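Local coordinates for protein adenylate kinase (Thermus thermophilus, PDB 3CM0) that probably catalyses the reversible transfer of the terminal phosphate of ATP to AMP, giving two ADP and so helping to balance the adenine nucleotides of the cell, at residues V3-G11 against E78-P86; Q20-L28 against P173-L184. All blocks are in the same frame, centred on the assembly; numbering follows the deposited sequence.

Contact 1. Residues V3-G11 against E78-P86; sequences VGQAVIFLG and ERVIFDGFP
Q5, V7 and F9 zip the two strands together in parallel register, the axes of 4-10 and 79-83 coming within 4.7 Å at 14°, with five backbone hydrogen bonds from Q5 N to E78 O through F9 N to F82 O. V7 takes part twice: its N donates to V80 O at 3.0 Å, and its O accepts from F82 N at 2.9 Å. Side chains alternate between the sheet's two faces. On the face of A6, I8, V80 and F82, the branch V80 CG1 sits between its own backbone N and carbonyl carbon (chi1 59°), a turn that brings it to 3.6 Å from A6 CB. V80 CG2 lies over one face of the F82 ring, near the rim, while A6 CB stands at the edge of that ring. I8 splits its two branches: CG1 reaches F82 CD2 at 4.0 Å, and CG2, anti to the backbone N, meets P86 CD at 4.1 Å, just after the cis peptide bond that precedes this proline, the two side chains crossing at about a right angle. On the other face F9 and I81 cross obliquely, with F9 CD2 3.9 Å from I81 CG2, and V7 CB rests 4.1 Å from I81 CG1. Further on, G84, F85 and P86 belong to the predicted AMP site, and D83 makes salt bridges to K17, of the predicted ATP site, and to K32. Strand 4-10 is the middle of the five-stranded parallel CORE sheet, its far edge bonded to strand 104-113. Helix 17-28 packs on F9 and I81, whereas helix 89-101 reaches I8 and F82, and helix 65-75 touches F82 and F85.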
loop_
_atom_site.group_PDB
_atom_site.type_symbol
_atom_site.label_atom_id
_atom_site.label_comp_id
_atom_site.label_asym_id
_atom_site.label_seq_id
_atom_site.Cartn_x
_atom_site.Cartn_y
_atom_site.Cartn_z
ATOM N N VAL A 3 -3.986 -22.064 -5.343
ATOM C CA VAL A 3 -3.826 -21.309 -4.068
ATOM C C VAL A 3 -2.814 -20.186 -4.184
ATOM O O VAL A 3 -1.891 -20.223 -5.004
ATOM C CB VAL A 3 -3.333 -22.193 -2.904
ATOM C CG1 VAL A 3 -4.336 -23.292 -2.617
ATOM C CG2 VAL A 3 -1.960 -22.768 -3.239
ATOM N N GLY A 4 -2.986 -19.194 -3.324
ATOM C CA GLY A 4 -2.068 -18.080 -3.330
ATOM C C GLY A 4 -2.078 -17.438 -1.970
ATOM O O GLY A 4 -2.857 -17.819 -1.085
ATOM N N GLN A 5 -1.188 -16.468 -1.800
ATOM C CA GLN A 5 -1.095 -15.751 -0.537
ATOM C C GLN A 5 -0.920 -14.269 -0.814
ATOM O O GLN A 5 -0.207 -13.861 -1.740
ATOM C CB GLN A 5 0.085 -16.274 0.284
ATOM C CG GLN A 5 -0.054 -17.723 0.648
ATOM C CD GLN A 5 1.082 -18.218 1.515
ATOM O OE1 GLN A 5 2.236 -17.843 1.313
ATOM N NE2 GLN A 5 0.763 -19.077 2.479
ATOM N N ALA A 6 -1.593 -13.439 -0.025
ATOM C CA ALA A 6 -1.463 -12.005 -0.239
ATOM C C ALA A 6 -1.141 -11.311 1.079
ATOM O O ALA A 6 -1.503 -11.804 2.145
ATOM C CB ALA A 6 -2.798 -11.426 -0.794
ATOM N N VAL A 7 -0.425 -10.195 0.968
ATOM C CA VAL A 7 -0.173 -9.331 2.125
ATOM C C VAL A 7 -0.447 -7.895 1.716
ATOM O O VAL A 7 -0.055 -7.461 0.635
ATOM C CB VAL A 7 1.276 -9.431 2.658
ATOM C CG1 VAL A 7 1.428 -8.487 3.882
ATOM C CG2 VAL A 7 1.559 -10.857 3.116
ATOM N N ILE A 8 -1.140 -7.138 2.582
ATOM C CA ILE A 8 -1.431 -5.756 2.313
ATOM C C ILE A 8 -0.717 -4.919 3.362
ATOM O O ILE A 8 -0.754 -5.274 4.538
ATOM C CB ILE A 8 -2.968 -5.489 2.442
ATOM C CG1 ILE A 8 -3.711 -6.203 1.296
ATOM C CG2 ILE A 8 -3.247 -4.015 2.393
ATOM C CD1 ILE A 8 -5.304 -6.257 1.493
ATOM N N PHE A 9 -0.041 -3.858 2.935
ATOM C CA PHE A 9 0.642 -2.952 3.894
ATOM C C PHE A 9 -0.049 -1.593 3.983
ATOM O O PHE A 9 -0.308 -0.962 2.959
ATOM C CB PHE A 9 2.104 -2.687 3.447
ATOM C CG PHE A 9 3.045 -3.793 3.760
ATOM C CD1 PHE A 9 3.890 -3.707 4.867
ATOM C CD2 PHE A 9 3.103 -4.936 2.960
ATOM C CE1 PHE A 9 4.783 -4.736 5.148
ATOM C CE2 PHE A 9 3.989 -5.962 3.242
ATOM C CZ PHE A 9 4.829 -5.869 4.331
ATOM N N LEU A 10 -0.312 -1.126 5.215
ATOM C CA LEU A 10 -0.903 0.193 5.469
ATOM C C LEU A 10 0.024 0.949 6.474
ATOM O O LEU A 10 0.660 0.352 7.347
ATOM C CB LEU A 10 -2.296 0.077 6.094
ATOM C CG LEU A 10 -3.382 -0.677 5.295
ATOM C CD1 LEU A 10 -4.635 -0.737 6.142
ATOM C CD2 LEU A 10 -3.658 0.015 3.952
ATOM N N GLY A 11 0.119 2.246 6.327
ATOM C CA GLY A 11 0.957 2.993 7.260
ATOM C C GLY A 11 1.091 4.417 6.794
ATOM O O GLY A 11 0.948 4.697 5.611
ATOM N N GLU A 78 0.958 -16.419 -7.349
ATOM C CA GLU A 78 0.863 -17.239 -6.167
ATOM C C GLU A 78 1.120 -16.383 -4.928
ATOM O O GLU A 78 0.509 -16.610 -3.888
ATOM C CB GLU A 78 1.894 -18.367 -6.207
ATOM C CG GLU A 78 1.806 -19.279 -7.421
ATOM C CD GLU A 78 3.072 -20.102 -7.612
ATOM O OE1 GLU A 78 3.325 -21.021 -6.799
ATOM O OE2 GLU A 78 3.821 -19.816 -8.575
ATOM N N ARG A 79 2.001 -15.395 -5.049
ATOM C CA ARG A 79 2.335 -14.561 -3.863
ATOM C C ARG A 79 2.399 -13.097 -4.259
ATOM O O ARG A 79 3.246 -12.697 -5.064
ATOM C CB ARG A 79 3.688 -14.985 -3.291
ATOM C CG ARG A 79 3.763 -16.436 -2.921
ATOM C CD ARG A 79 5.146 -16.709 -2.319
ATOM N NE ARG A 79 5.314 -18.118 -1.972
ATOM C CZ ARG A 79 6.493 -18.730 -1.927
ATOM N NH1 ARG A 79 7.604 -18.055 -2.206
ATOM N NH2 ARG A 79 6.568 -20.018 -1.622
ATOM N N VAL A 80 1.512 -12.289 -3.654
ATOM C CA VAL A 80 1.424 -10.892 -4.011
ATOM C C VAL A 80 1.378 -9.987 -2.770
ATOM O O VAL A 80 0.791 -10.380 -1.742
ATOM C CB VAL A 80 0.111 -10.654 -4.837
ATOM C CG1 VAL A 80 -1.121 -11.087 -3.987
ATOM C CG2 VAL A 80 -0.015 -9.211 -5.258
ATOM N N ILE A 81 1.960 -8.802 -2.934
ATOM C CA ILE A 81 1.988 -7.730 -1.916
ATOM C C ILE A 81 1.376 -6.467 -2.497
ATOM O O ILE A 81 1.612 -6.086 -3.659
ATOM C CB ILE A 81 3.448 -7.472 -1.425
ATOM C CG1 ILE A 81 3.851 -8.621 -0.482
ATOM C CG2 ILE A 81 3.562 -6.136 -0.753
ATOM C CD1 ILE A 81 5.311 -8.505 0.056
ATOM N N PHE A 82 0.517 -5.841 -1.681
ATOM C CA PHE A 82 -0.124 -4.601 -2.027
ATOM C C PHE A 82 0.447 -3.545 -1.100
ATOM O O PHE A 82 0.476 -3.753 0.097
ATOM C CB PHE A 82 -1.636 -4.717 -1.806
ATOM C CG PHE A 82 -2.290 -5.684 -2.788
ATOM C CD1 PHE A 82 -2.662 -5.240 -4.052
ATOM C CD2 PHE A 82 -2.514 -7.010 -2.429
ATOM C CE1 PHE A 82 -3.260 -6.112 -4.958
ATOM C CE2 PHE A 82 -3.117 -7.906 -3.338
ATOM C CZ PHE A 82 -3.492 -7.442 -4.598
ATOM N N ASP A 83 0.880 -2.427 -1.666
ATOM C CA ASP A 83 1.461 -1.334 -0.889
ATOM C C ASP A 83 0.920 -0.093 -1.619
ATOM O O ASP A 83 1.317 0.194 -2.738
ATOM C CB ASP A 83 2.991 -1.455 -0.992
ATOM C CG ASP A 83 3.721 -0.273 -0.414
ATOM O OD1 ASP A 83 3.229 0.300 0.578
ATOM O OD2 ASP A 83 4.794 0.063 -0.958
ATOM N N GLY A 84 -0.009 0.607 -1.005
ATOM C CA GLY A 84 -0.601 1.748 -1.678
ATOM C C GLY A 84 -1.979 1.418 -2.257
ATOM O O GLY A 84 -2.559 2.231 -2.997
ATOM N N PHE A 85 -2.481 0.218 -1.935
ATOM C CA PHE A 85 -3.792 -0.270 -2.371
ATOM C C PHE A 85 -4.268 -1.339 -1.368
ATOM O O PHE A 85 -3.474 -2.150 -0.907
ATOM C CB PHE A 85 -3.716 -0.872 -3.788
ATOM C CG PHE A 85 -5.048 -1.198 -4.380
ATOM C CD1 PHE A 85 -5.616 -2.444 -4.190
ATOM C CD2 PHE A 85 -5.754 -0.242 -5.111
ATOM C CE1 PHE A 85 -6.876 -2.749 -4.709
ATOM C CE2 PHE A 85 -7.011 -0.536 -5.632
ATOM C CZ PHE A 85 -7.569 -1.790 -5.431
ATOM N N PRO A 86 -5.576 -1.353 -1.004
ATOM C CA PRO A 86 -6.626 -0.438 -1.465
ATOM C C PRO A 86 -6.520 0.942 -0.834
ATOM O O PRO A 86 -5.870 1.115 0.194
ATOM C CB PRO A 86 -7.935 -1.140 -1.050
ATOM C CG PRO A 86 -7.573 -1.804 0.233
ATOM C CD PRO A 86 -6.116 -2.358 -0.071
#

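Contact 2. Residues Q20-L28 against P173-L184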
loop_
_atom_site.group_PDB
_atom_site.type_symbol
_atom_site.label_atom_id
_atom_site.label_comp_id
_atom_site.label_asym_id
_atom_site.label_seq_id
_atom_site.Cartn_x
_atom_site.Cartn_y
_atom_site.Cartn_z
ATOM N N GLN A 20 9.621 -1.792 3.819
ATOM C CA GLN A 20 9.446 -3.112 4.439
ATOM C C GLN A 20 8.688 -4.037 3.446
ATOM O O GLN A 20 8.961 -5.227 3.367
ATOM C CB GLN A 20 8.618 -3.026 5.740
ATOM C CG GLN A 20 9.308 -2.282 6.895
ATOM C CD GLN A 20 10.542 -3.027 7.377
ATOM O OE1 GLN A 20 10.737 -4.191 7.038
ATOM N NE2 GLN A 20 11.380 -2.359 8.169
ATOM N N ALA A 21 7.706 -3.485 2.744
ATOM C CA ALA A 21 6.968 -4.283 1.747
ATOM C C ALA A 21 7.968 -4.763 0.692
ATOM O O ALA A 21 7.918 -5.898 0.243
ATOM C CB ALA A 21 5.908 -3.418 1.094
ATOM N N SER A 22 8.856 -3.865 0.274
ATOM C CA SER A 22 9.844 -4.221 -0.744
ATOM C C SER A 22 10.807 -5.288 -0.265
ATOM O O SER A 22 11.230 -6.166 -1.033
ATOM C CB SER A 22 10.603 -2.977 -1.181
ATOM O OG SER A 22 9.772 -2.153 -1.972
ATOM N N ARG A 23 11.163 -5.236 1.013
ATOM C CA ARG A 23 12.064 -6.240 1.540
ATOM C C ARG A 23 11.396 -7.596 1.707
ATOM O O ARG A 23 11.994 -8.631 1.414
ATOM C CB ARG A 23 12.669 -5.787 2.864
ATOM C CG ARG A 23 13.459 -6.895 3.560
ATOM C CD ARG A 23 14.325 -6.282 4.634
ATOM N NE ARG A 23 15.031 -7.290 5.411
ATOM C CZ ARG A 23 15.679 -7.021 6.543
ATOM N NH1 ARG A 23 15.709 -5.784 7.013
ATOM N NH2 ARG A 23 16.269 -7.993 7.216
ATOM N N LEU A 24 10.148 -7.606 2.170
ATOM C CA LEU A 24 9.451 -8.875 2.333
ATOM C C LEU A 24 9.268 -9.496 0.934
ATOM O O LEU A 24 9.339 -10.731 0.770
ATOM C CB LEU A 24 8.061 -8.634 2.957
ATOM C CG LEU A 24 7.263 -9.905 3.262
ATOM C CD1 LEU A 24 7.966 -10.714 4.316
ATOM C CD2 LEU A 24 5.826 -9.503 3.726
ATOM N N ALA A 25 9.040 -8.631 -0.059
ATOM C CA ALA A 25 8.816 -9.065 -1.449
ATOM C C ALA A 25 10.040 -9.776 -1.974
ATOM O O ALA A 25 9.963 -10.917 -2.429
ATOM C CB ALA A 25 8.511 -7.862 -2.336
ATOM N N GLN A 26 11.166 -9.079 -1.899
ATOM C CA GLN A 26 12.448 -9.602 -2.371
ATOM C C GLN A 26 12.885 -10.887 -1.658
ATOM O O GLN A 26 13.387 -11.820 -2.296
ATOM C CB GLN A 26 13.522 -8.522 -2.221
ATOM C CG GLN A 26 13.284 -7.287 -3.101
ATOM C CD GLN A 26 14.359 -6.219 -2.942
ATOM O OE1 GLN A 26 15.550 -6.501 -3.058
ATOM N NE2 GLN A 26 13.941 -4.984 -2.689
ATOM N N GLU A 27 12.698 -10.955 -0.346
ATOM C CA GLU A 27 13.104 -12.128 0.398
ATOM C C GLU A 27 12.231 -13.357 0.285
ATOM O O GLU A 27 12.744 -14.466 0.233
ATOM C CB GLU A 27 13.284 -11.792 1.879
ATOM C CG GLU A 27 14.374 -10.776 2.112
ATOM C CD GLU A 27 14.774 -10.664 3.578
ATOM O OE1 GLU A 27 14.185 -11.365 4.425
ATOM O OE2 GLU A 27 15.686 -9.868 3.869
ATOM N N LEU A 28 10.916 -13.193 0.225
ATOM C CA LEU A 28 10.074 -14.381 0.167
ATOM C C LEU A 28 9.424 -14.717 -1.180
ATOM O O LEU A 28 8.650 -15.684 -1.272
ATOM C CB LEU A 28 8.994 -14.306 1.256
ATOM C CG LEU A 28 9.508 -14.218 2.691
ATOM C CD1 LEU A 28 8.334 -14.403 3.617
ATOM C CD2 LEU A 28 10.558 -15.285 2.976
ATOM N N PRO A 173 15.324 -1.027 10.887
ATOM C CA PRO A 173 14.577 -1.715 9.828
ATOM C C PRO A 173 14.528 -3.206 10.114
ATOM O O PRO A 173 13.508 -3.873 9.915
ATOM C CB PRO A 173 15.398 -1.400 8.578
ATOM C CG PRO A 173 15.838 0.006 8.843
ATOM C CD PRO A 173 16.294 -0.075 10.311
ATOM N N ASP A 174 15.645 -3.742 10.586
ATOM C CA ASP A 174 15.708 -5.152 10.892
ATOM C C ASP A 174 14.751 -5.540 12.012
ATOM O O ASP A 174 14.152 -6.623 11.965
ATOM C CB ASP A 174 17.140 -5.584 11.280
ATOM C CG ASP A 174 18.063 -5.732 10.073
ATOM O OD1 ASP A 174 17.586 -6.108 8.980
ATOM O OD2 ASP A 174 19.281 -5.482 10.227
ATOM N N GLU A 175 14.636 -4.699 13.040
ATOM C CA GLU A 175 13.717 -5.004 14.141
ATOM C C GLU A 175 12.258 -4.960 13.678
ATOM O O GLU A 175 11.460 -5.818 14.040
ATOM C CB GLU A 175 13.879 -4.009 15.290
ATOM C CG GLU A 175 15.318 -4.005 15.846
ATOM C CD GLU A 175 15.530 -2.986 16.958
ATOM O OE1 GLU A 175 15.214 -1.794 16.781
ATOM O OE2 GLU A 175 16.044 -3.387 18.024
ATOM N N VAL A 176 11.919 -3.943 12.911
ATOM C CA VAL A 176 10.532 -3.824 12.429
ATOM C C VAL A 176 10.233 -4.999 11.476
ATOM O O VAL A 176 9.159 -5.635 11.531
ATOM C CB VAL A 176 10.352 -2.484 11.712
ATOM C CG1 VAL A 176 8.914 -2.400 11.102
ATOM C CG2 VAL A 176 10.554 -1.341 12.726
ATOM N N TYR A 177 11.195 -5.318 10.616
ATOM C CA TYR A 177 11.024 -6.442 9.690
ATOM C C TYR A 177 10.757 -7.751 10.437
ATOM O O TYR A 177 9.875 -8.551 10.065
ATOM C CB TYR A 177 12.270 -6.577 8.826
ATOM C CG TYR A 177 12.139 -7.611 7.737
ATOM C CD1 TYR A 177 11.231 -7.427 6.683
ATOM C CD2 TYR A 177 12.914 -8.764 7.752
ATOM C CE1 TYR A 177 11.107 -8.372 5.674
ATOM C CE2 TYR A 177 12.793 -9.725 6.730
ATOM C CZ TYR A 177 11.891 -9.515 5.701
ATOM O OH TYR A 177 11.769 -10.442 4.687
ATOM N N ALA A 178 11.517 -7.993 11.506
ATOM C CA ALA A 178 11.310 -9.205 12.292
ATOM C C ALA A 178 9.897 -9.240 12.868
ATOM O O ALA A 178 9.269 -10.300 12.938
ATOM C CB ALA A 178 12.345 -9.292 13.464
ATOM N N ARG A 179 9.405 -8.093 13.327
ATOM C CA ARG A 179 8.060 -8.051 13.891
ATOM C C ARG A 179 7.012 -8.321 12.823
ATOM O O ARG A 179 6.002 -8.980 13.087
ATOM C CB ARG A 179 7.785 -6.681 14.537
ATOM C CG ARG A 179 8.658 -6.409 15.776
ATOM C CD ARG A 179 8.598 -4.911 16.177
ATOM N NE ARG A 179 9.526 -4.601 17.271
ATOM C CZ ARG A 179 10.035 -3.398 17.516
ATOM N NH1 ARG A 179 9.731 -2.346 16.745
ATOM N NH2 ARG A 179 10.836 -3.240 18.568
ATOM N N ILE A 180 7.231 -7.797 11.627
ATOM C CA ILE A 180 6.258 -8.034 10.544
ATOM C C ILE A 180 6.213 -9.543 10.212
ATOM O O ILE A 180 5.134 -10.131 10.072
ATOM C CB ILE A 180 6.657 -7.241 9.284
ATOM C CG1 ILE A 180 6.394 -5.766 9.519
ATOM C CG2 ILE A 180 5.909 -7.793 8.013
ATOM C CD1 ILE A 180 7.105 -4.840 8.534
ATOM N N ARG A 181 7.376 -10.180 10.048
ATOM C CA ARG A 181 7.385 -11.613 9.748
ATOM C C ARG A 181 6.694 -12.401 10.865
ATOM O O ARG A 181 5.893 -13.311 10.606
ATOM C CB ARG A 181 8.840 -12.105 9.527
ATOM C CG ARG A 181 9.450 -11.506 8.269
ATOM C CD ARG A 181 10.694 -12.253 7.838
ATOM N NE ARG A 181 10.416 -13.667 7.610
ATOM C CZ ARG A 181 11.260 -14.493 7.010
ATOM N NH1 ARG A 181 12.428 -14.042 6.574
ATOM N NH2 ARG A 181 10.937 -15.766 6.859
ATOM N N ALA A 182 6.978 -12.051 12.122
ATOM C CA ALA A 182 6.332 -12.737 13.230
ATOM C C ALA A 182 4.820 -12.538 13.204
ATOM O O ALA A 182 4.058 -13.487 13.418
ATOM C CB ALA A 182 6.869 -12.254 14.539
ATOM N N ALA A 183 4.390 -11.306 12.945
ATOM C CA ALA A 183 2.956 -11.011 12.882
ATOM C C ALA A 183 2.261 -11.852 11.797
ATOM O O ALA A 183 1.121 -12.321 11.971
ATOM C CB ALA A 183 2.755 -9.528 12.577
ATOM N N LEU A 184 2.911 -11.962 10.643
ATOM C CA LEU A 184 2.382 -12.736 9.510
ATOM C C LEU A 184 2.572 -14.252 9.664
ATOM O O LEU A 184 1.794 -15.051 9.140
ATOM C CB LEU A 184 3.062 -12.273 8.223
ATOM C CG LEU A 184 2.687 -10.827 7.887
ATOM C CD1 LEU A 184 3.551 -10.305 6.741
ATOM C CD2 LEU A 184 1.159 -10.755 7.540
#
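The Y177 ring is sandwiched: the guanidinium and chain of R23 lie over one face, R181 CG sits off toward the rim of the other, and L24 CA and Q20 OE1 stand at the edge. The R23 guanidinium is nearly parallel to the ring, planes 19° apart, with its CZ 4.0 Å from the ring centroid in an off-centre cation-pi contact, while R23 CG adds a CH-pi contact. With CG anti to the backbone N (chi1 171°) and the chain extended to NE, R23 runs across the ring to D174, where NH1 and NH2 both grip one oxygen, R23 NH1 lying 2.7 Å from D174 OD1, and approach from opposite faces of the carboxylate, whose plane is nearly perpendicular to the guanidinium. R23 NE also makes a hydrogen-bonded salt bridge to E27 OE2, reaching it from above the E27 carboxylate plane. E27 in turn accepts from the tyrosine hydroxyl, Y177 OH to E27 OE1 being 2.6 Å, also from above the plane. Were R23 an alanine, that face of the ring would probably lose its cover, and D174 and E27 the positive partner they share. Beside the ring, Q20 bends at chi2, and its NE2 donates to P173 O at 3.1 Å, on a lone pair of a carbonyl that also accepts Y177 N. I180 CD1 packs on Q20 CB at 3.7 Å. Further along, L24 CD2 touches L184 CD1 at 3.9 Å. R181, whose NH2 pairs with the terminal I186 OXT, is only a long partner of E27. Q20 and Y177 each sit as a knob in a hole of the other helix, the two segments crossing at -64°: the helix that follows the P-loop of this P-loop NTPase fold is clamped against the C-terminal helix on one side of the CORE domain.

Overall arrangement
Contact 1 is the buried centre of the CORE sheet, contact 2 a partly buried helix pair laid over one side of it, their centres about 13 Å apart. Strand 4-10 and helix 17-28 are consecutive in the chain, so each contact ties one half of this beta-loop-alpha unit to a partner far along the sequence. The two meet mainly by packing of A21 on F9 and of I81 on A21 and A25, with a weak hydrogen bond from R79 to the backbone of L28. Backbone bonds and apolar side chains, phenylalanines included, hold the sheet; the helix crossing, nearer the surface, adds salt bridges, an amide, a tyrosine hydroxyl and a stacked arginine.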